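Local coordinates for protein geranyltranstransferase (IspA) (Helicobacter pylori, PDB 3LLW) that probably acts as a magnesium-dependent prenyltransferase of isoprenoid biosynthesis, a member of the FPP/GGPP synthase family, at residues K38-M43 with N128-E133; S9-E14 with N294-T299. All coordinates share one frame; numbering follows the deposited sequence.

Interaction 1: K38-M43 with N128-E133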
loop_
_atom_site.group_PDB
_atom_site.type_symbol
_atom_site.label_atom_id
_atom_site.label_comp_id
_atom_site.label_asym_id
_atom_site.label_seq_id
_atom_site.Cartn_x
_atom_site.Cartn_y
_atom_site.Cartn_z
ATOM N N LYS A 38 9.982 -15.735 7.007
ATOM C CA LYS A 38 9.359 -16.878 6.329
ATOM C C LYS A 38 7.848 -16.670 6.203
ATOM O O LYS A 38 7.255 -17.009 5.176
ATOM C CB LYS A 38 9.692 -18.239 6.982
ATOM C CG LYS A 38 9.653 -18.287 8.511
ATOM C CD LYS A 38 11.011 -18.679 9.131
ATOM C CE LYS A 38 12.141 -17.673 8.840
ATOM N NZ LYS A 38 11.975 -16.362 9.540
ATOM N N ALA A 39 7.249 -16.079 7.238
ATOM C CA ALA A 39 5.822 -15.768 7.260
ATOM C C ALA A 39 5.401 -14.721 6.210
ATOM O O ALA A 39 4.245 -14.706 5.796
ATOM C CB ALA A 39 5.432 -15.303 8.621
ATOM N N PHE A 40 6.333 -13.859 5.798
ATOM C CA PHE A 40 6.060 -12.803 4.809
ATOM C C PHE A 40 5.501 -13.315 3.479
ATOM O O PHE A 40 4.450 -12.862 3.048
ATOM C CB PHE A 40 7.308 -11.935 4.561
ATOM C CG PHE A 40 7.107 -10.854 3.529
ATOM C CD1 PHE A 40 6.143 -9.853 3.716
ATOM C CD2 PHE A 40 7.882 -10.828 2.372
ATOM C CE1 PHE A 40 5.963 -8.853 2.770
ATOM C CE2 PHE A 40 7.711 -9.828 1.410
ATOM C CZ PHE A 40 6.756 -8.839 1.604
ATOM N N PHE A 41 6.193 -14.267 2.851
ATOM C CA PHE A 41 5.833 -14.721 1.511
ATOM C C PHE A 41 5.078 -16.052 1.494
ATOM O O PHE A 41 4.600 -16.491 0.448
ATOM C CB PHE A 41 7.088 -14.803 0.647
ATOM C CG PHE A 41 6.905 -14.262 -0.752
ATOM C CD1 PHE A 41 6.595 -12.914 -0.963
ATOM C CD2 PHE A 41 7.067 -15.094 -1.857
ATOM C CE1 PHE A 41 6.439 -12.399 -2.266
ATOM C CE2 PHE A 41 6.917 -14.599 -3.159
ATOM C CZ PHE A 41 6.601 -13.246 -3.362
ATOM N N GLU A 42 4.969 -16.676 2.661
ATOM C CA GLU A 42 4.383 -17.998 2.825
ATOM C C GLU A 42 3.031 -18.192 2.121
ATOM O O GLU A 42 2.843 -19.178 1.405
ATOM C CB GLU A 42 4.243 -18.308 4.323
ATOM C CG GLU A 42 4.068 -19.774 4.630
ATOM C CD GLU A 42 4.104 -20.078 6.124
ATOM O OE1 GLU A 42 4.874 -19.417 6.858
ATOM O OE2 GLU A 42 3.372 -20.992 6.557
ATOM N N MET A 43 2.100 -17.253 2.319
ATOM C CA MET A 43 0.776 -17.332 1.690
ATOM C C MET A 43 0.813 -17.010 0.184
ATOM O O MET A 43 -0.118 -17.357 -0.551
ATOM C CB MET A 43 -0.242 -16.437 2.410
ATOM C CG MET A 43 -0.450 -16.749 3.886
ATOM S SD MET A 43 -0.782 -18.486 4.273
ATOM C CE MET A 43 0.636 -18.942 5.199
ATOM N N ASN A 128 0.552 -5.596 0.986
ATOM C CA ASN A 128 -0.075 -4.422 0.394
ATOM C C ASN A 128 0.971 -3.382 -0.012
ATOM O O ASN A 128 0.983 -2.979 -1.154
ATOM C CB ASN A 128 -1.045 -3.815 1.401
ATOM C CG ASN A 128 -1.851 -2.647 0.862
ATOM O OD1 ASN A 128 -1.717 -2.204 -0.298
ATOM N ND2 ASN A 128 -2.702 -2.126 1.724
ATOM N N THR A 129 1.822 -2.954 0.930
ATOM C CA THR A 129 2.913 -2.001 0.654
ATOM C C THR A 129 3.960 -2.557 -0.306
ATOM O O THR A 129 4.476 -1.831 -1.211
ATOM C CB THR A 129 3.598 -1.532 1.966
ATOM O OG1 THR A 129 2.594 -1.127 2.897
ATOM C CG2 THR A 129 4.507 -0.353 1.715
ATOM N N TYR A 130 4.254 -3.845 -0.144
ATOM C CA TYR A 130 5.244 -4.540 -1.018
ATOM C C TYR A 130 4.944 -4.526 -2.518
ATOM O O TYR A 130 5.876 -4.480 -3.314
ATOM C CB TYR A 130 5.515 -5.974 -0.562
ATOM C CG TYR A 130 6.778 -6.574 -1.132
ATOM C CD1 TYR A 130 6.735 -7.730 -1.890
ATOM C CD2 TYR A 130 8.016 -5.971 -0.918
ATOM C CE1 TYR A 130 7.900 -8.290 -2.413
ATOM C CE2 TYR A 130 9.183 -6.508 -1.449
ATOM C CZ TYR A 130 9.114 -7.669 -2.198
ATOM O OH TYR A 130 10.269 -8.211 -2.727
ATOM N N SER A 131 3.661 -4.593 -2.887
ATOM C CA SER A 131 3.205 -4.501 -4.284
ATOM C C SER A 131 3.673 -3.222 -4.954
ATOM O O SER A 131 3.965 -3.193 -6.135
ATOM C CB SER A 131 1.679 -4.496 -4.333
ATOM O OG SER A 131 1.148 -5.536 -3.543
ATOM N N PHE A 132 3.734 -2.156 -4.172
ATOM C CA PHE A 132 4.143 -0.868 -4.673
ATOM C C PHE A 132 5.652 -0.719 -4.718
ATOM O O PHE A 132 6.188 -0.053 -5.630
ATOM C CB PHE A 132 3.387 0.241 -3.921
ATOM C CG PHE A 132 1.878 0.079 -4.022
ATOM C CD1 PHE A 132 1.216 0.424 -5.190
ATOM C CD2 PHE A 132 1.136 -0.510 -2.977
ATOM C CE1 PHE A 132 -0.167 0.243 -5.323
ATOM C CE2 PHE A 132 -0.257 -0.697 -3.099
ATOM C CZ PHE A 132 -0.910 -0.307 -4.270
ATOM N N GLU A 133 6.341 -1.396 -3.800
ATOM C CA GLU A 133 7.799 -1.481 -3.825
ATOM C C GLU A 133 8.275 -2.284 -5.020
ATOM O O GLU A 133 9.187 -1.848 -5.723
ATOM C CB GLU A 133 8.374 -2.071 -2.534
ATOM C CG GLU A 133 9.911 -1.949 -2.435
ATOM C CD GLU A 133 10.490 -2.402 -1.093
ATOM O OE1 GLU A 133 9.797 -3.107 -0.317
ATOM O OE2 GLU A 133 11.658 -2.045 -0.819
#

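Interaction 2: S9-E14 with N294-T299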
loop_
_atom_site.group_PDB
_atom_site.type_symbol
_atom_site.label_atom_id
_atom_site.label_comp_id
_atom_site.label_asym_id
_atom_site.label_seq_id
_atom_site.Cartn_x
_atom_site.Cartn_y
_atom_site.Cartn_z
ATOM N N SER A 9 2.017 -20.811 -27.483
ATOM C CA SER A 9 2.967 -21.753 -26.900
ATOM C C SER A 9 4.001 -20.989 -26.092
ATOM O O SER A 9 4.426 -21.442 -25.021
ATOM C CB SER A 9 3.667 -22.557 -28.005
ATOM O OG SER A 9 4.277 -23.719 -27.483
ATOM N N PHE A 10 4.397 -19.832 -26.626
ATOM C CA PHE A 10 5.329 -18.924 -25.970
ATOM C C PHE A 10 4.726 -18.369 -24.674
ATOM O O PHE A 10 5.413 -18.256 -23.657
ATOM C CB PHE A 10 5.698 -17.780 -26.920
ATOM C CG PHE A 10 6.472 -16.674 -26.272
ATOM C CD1 PHE A 10 7.841 -16.798 -26.068
ATOM C CD2 PHE A 10 5.837 -15.497 -25.881
ATOM C CE1 PHE A 10 8.569 -15.770 -25.468
ATOM C CE2 PHE A 10 6.555 -14.467 -25.276
ATOM C CZ PHE A 10 7.923 -14.604 -25.070
ATOM N N TYR A 11 3.441 -18.024 -24.739
ATOM C CA TYR A 11 2.706 -17.480 -23.608
ATOM C C TYR A 11 2.547 -18.495 -22.481
ATOM O O TYR A 11 2.789 -18.166 -21.317
ATOM C CB TYR A 11 1.346 -16.933 -24.058
ATOM C CG TYR A 11 0.352 -16.747 -22.926
ATOM C CD1 TYR A 11 0.599 -15.836 -21.889
ATOM C CD2 TYR A 11 -0.835 -17.474 -22.894
ATOM C CE1 TYR A 11 -0.291 -15.671 -20.860
ATOM C CE2 TYR A 11 -1.746 -17.300 -21.869
ATOM C CZ TYR A 11 -1.464 -16.398 -20.852
ATOM O OH TYR A 11 -2.356 -16.224 -19.828
ATOM N N TYR A 12 2.160 -19.721 -22.822
ATOM C CA TYR A 12 2.022 -20.789 -21.824
ATOM C C TYR A 12 3.329 -21.067 -21.081
ATOM O O TYR A 12 3.329 -21.398 -19.895
ATOM C CB TYR A 12 1.520 -22.083 -22.471
ATOM C CG TYR A 12 0.031 -22.123 -22.747
ATOM C CD1 TYR A 12 -0.869 -21.388 -21.971
ATOM C CD2 TYR A 12 -0.483 -22.921 -23.770
ATOM C CE1 TYR A 12 -2.235 -21.430 -22.217
ATOM C CE2 TYR A 12 -1.852 -22.978 -24.019
ATOM C CZ TYR A 12 -2.721 -22.231 -23.237
ATOM O OH TYR A 12 -4.078 -22.279 -23.475
ATOM N N ASN A 13 4.434 -20.918 -21.795
ATOM C CA ASN A 13 5.743 -21.150 -21.232
ATOM C C ASN A 13 6.175 -19.999 -20.307
ATOM O O ASN A 13 6.828 -20.239 -19.290
ATOM C CB ASN A 13 6.749 -21.396 -22.357
ATOM C CG ASN A 13 8.117 -21.753 -21.851
ATOM O OD1 ASN A 13 9.111 -21.160 -22.274
ATOM N ND2 ASN A 13 8.186 -22.716 -20.930
ATOM N N GLU A 14 5.799 -18.767 -20.658
ATOM C CA GLU A 14 6.037 -17.616 -19.781
ATOM C C GLU A 14 5.269 -17.684 -18.458
ATOM O O GLU A 14 5.770 -17.247 -17.430
ATOM C CB GLU A 14 5.763 -16.297 -20.499
ATOM C CG GLU A 14 6.829 -15.965 -21.539
ATOM C CD GLU A 14 8.249 -16.084 -20.981
ATOM O OE1 GLU A 14 8.531 -15.467 -19.925
ATOM O OE2 GLU A 14 9.083 -16.785 -21.600
ATOM N N ASN A 294 -8.648 -15.603 -25.528
ATOM C CA ASN A 294 -9.569 -16.692 -25.850
ATOM C C ASN A 294 -9.168 -17.997 -25.174
ATOM O O ASN A 294 -10.021 -18.673 -24.585
ATOM C CB ASN A 294 -9.664 -16.862 -27.371
ATOM C CG ASN A 294 -10.673 -17.908 -27.799
ATOM O OD1 ASN A 294 -10.292 -18.958 -28.307
ATOM N ND2 ASN A 294 -11.961 -17.619 -27.622
ATOM N N ALA A 295 -7.872 -18.315 -25.228
ATOM C CA ALA A 295 -7.351 -19.559 -24.663
ATOM C C ALA A 295 -7.504 -19.601 -23.153
ATOM O O ALA A 295 -7.923 -20.619 -22.596
ATOM C CB ALA A 295 -5.910 -19.743 -25.034
ATOM N N LEU A 296 -7.175 -18.481 -22.509
ATOM C CA LEU A 296 -7.241 -18.359 -21.060
ATOM C C LEU A 296 -8.671 -18.536 -20.561
ATOM O O LEU A 296 -8.911 -19.278 -19.604
ATOM C CB LEU A 296 -6.702 -16.998 -20.620
ATOM C CG LEU A 296 -5.685 -16.908 -19.479
ATOM C CD1 LEU A 296 -5.622 -15.467 -18.986
ATOM C CD2 LEU A 296 -5.934 -17.885 -18.315
ATOM N N LEU A 297 -9.606 -17.867 -21.232
ATOM C CA LEU A 297 -11.021 -17.925 -20.870
ATOM C C LEU A 297 -11.643 -19.297 -21.068
ATOM O O LEU A 297 -12.476 -19.709 -20.264
ATOM C CB LEU A 297 -11.830 -16.887 -21.639
ATOM C CG LEU A 297 -11.457 -15.407 -21.519
ATOM C CD1 LEU A 297 -12.560 -14.612 -22.144
ATOM C CD2 LEU A 297 -11.223 -14.956 -20.079
ATOM N N ASN A 298 -11.244 -19.997 -22.130
ATOM C CA ASN A 298 -11.756 -21.348 -22.387
ATOM C C ASN A 298 -11.298 -22.334 -21.319
ATOM O O ASN A 298 -12.036 -23.253 -20.959
ATOM C CB ASN A 298 -11.385 -21.847 -23.794
ATOM C CG ASN A 298 -12.265 -21.236 -24.887
ATOM O OD1 ASN A 298 -13.499 -21.294 -24.828
ATOM N ND2 ASN A 298 -11.626 -20.651 -25.895
ATOM N N THR A 299 -10.091 -22.125 -20.805
ATOM C CA THR A 299 -9.602 -22.894 -19.671
ATOM C C THR A 299 -10.446 -22.592 -18.424
ATOM O O THR A 299 -10.826 -23.512 -17.698
ATOM C CB THR A 299 -8.107 -22.617 -19.394
ATOM O OG1 THR A 299 -7.392 -22.557 -20.635
ATOM C CG2 THR A 299 -7.508 -23.716 -18.519
#

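Interaction 1: K38-M43 with N128-E133
One face of the Tyr-130 ring receives the edge of the Phe-40 ring. Phe-40 CZ stands 3.5 Å above the tyrosine plane, offset toward the rim. The nearest tyrosine atom is Tyr-130 CG, 3.6 Å from Phe-40 CZ. Tyr-130 CB also meets the Phe-40 edge, in the plane of the phenyl ring. The two rings form a T-shaped (edge-to-face) pair, with centroids 5.1 Å apart and planes at 81°. Both side chains extend from their helices toward each other. In Phe-40, CG lies anti to the backbone N (chi1 178°), which carries the ring across the gap. Phe-41 adds a lighter touch. Its CE1 comes within 4.4 Å of Tyr-130 CE1, and its ring also meets that of His-25. No hydrogen bond joins the two segments. The phenol is held elsewhere, by a hydrogen bond between Tyr-130 OH and His-25 NE2, which ties down the far end of the ring. Leu-27 touches both Phe-40 and Tyr-130, and Ile-158 of the second subunit packs on Phe-40. The contact is thus a buried aromatic junction between helices 36-45 and 117-137, in the largely helical fold of the polyprenyl synthase family, beside the subunit interface.

Interaction 2: S9-E14 with N294-T299
Tyr-11 and Leu-296 make the tight, inner half of this contact. The phenol oxygen does the touching. Tyr-11 OH lies 3.4 Å from Leu-296 CG and 3.5 Å from Leu-296 CD1. Leu-296 CG sits at the edge of the Tyr-11 ring, near its plane, and the two side chains cross at about a right angle. Tyr-11 is buried. It also packs on Leu-57 and Ala-58 of helix 51-63, while Leu-296 reaches Leu-55 of the same helix. The outer half, on the solvent side, rests on fewer atoms. Tyr-12 is exposed, and its CB does not point straight at segment 294-299. With CG anti to the carbonyl carbon (chi1 -79°), the ring nevertheless swings its end across. Tyr-12 OH then rests 3.5 Å from Ala-295 CB. Thr-299, also exposed, is more distant, with its OG1 4.4 Å from Tyr-12 OH. Thr-299 OG1 instead turns back to its own helix and donates to Ala-295 O over 2.8 Å. The same carbonyl takes Thr-299 N on the opposite face of its plane. The axes of the two short segments come no closer than 12.1 Å and are inclined at 60°, so the long tyrosines bridge the gap. No hydrogen bond crosses between the segments, and Tyr-11 OH forms a hydrogen bond with Lys-54 O instead. The chemistry therefore implies van der Waals cohesion between the terminal helices, with the polar end of Tyr-11 satisfied by a third helix.

Overall arrangement
From the N terminus, the chain first runs through helix 6-23, which carries segment 9-14 of interaction 2. Helix 36-45 comes next and carries segment 38-43 of interaction 1. The loop of interaction 1 closes at 128-133, on helix 117-137. Interaction 2 closes only at 294-299, on helix 287-301. The first loop therefore lies wholly within the second, and they do not cross. The contact centres are 27 Å apart, and their nearest atoms about 15 Å, without touching. Interaction 1 ties an early helix to one at the subunit interface. Interaction 2 brings the first and last helices together at the surface.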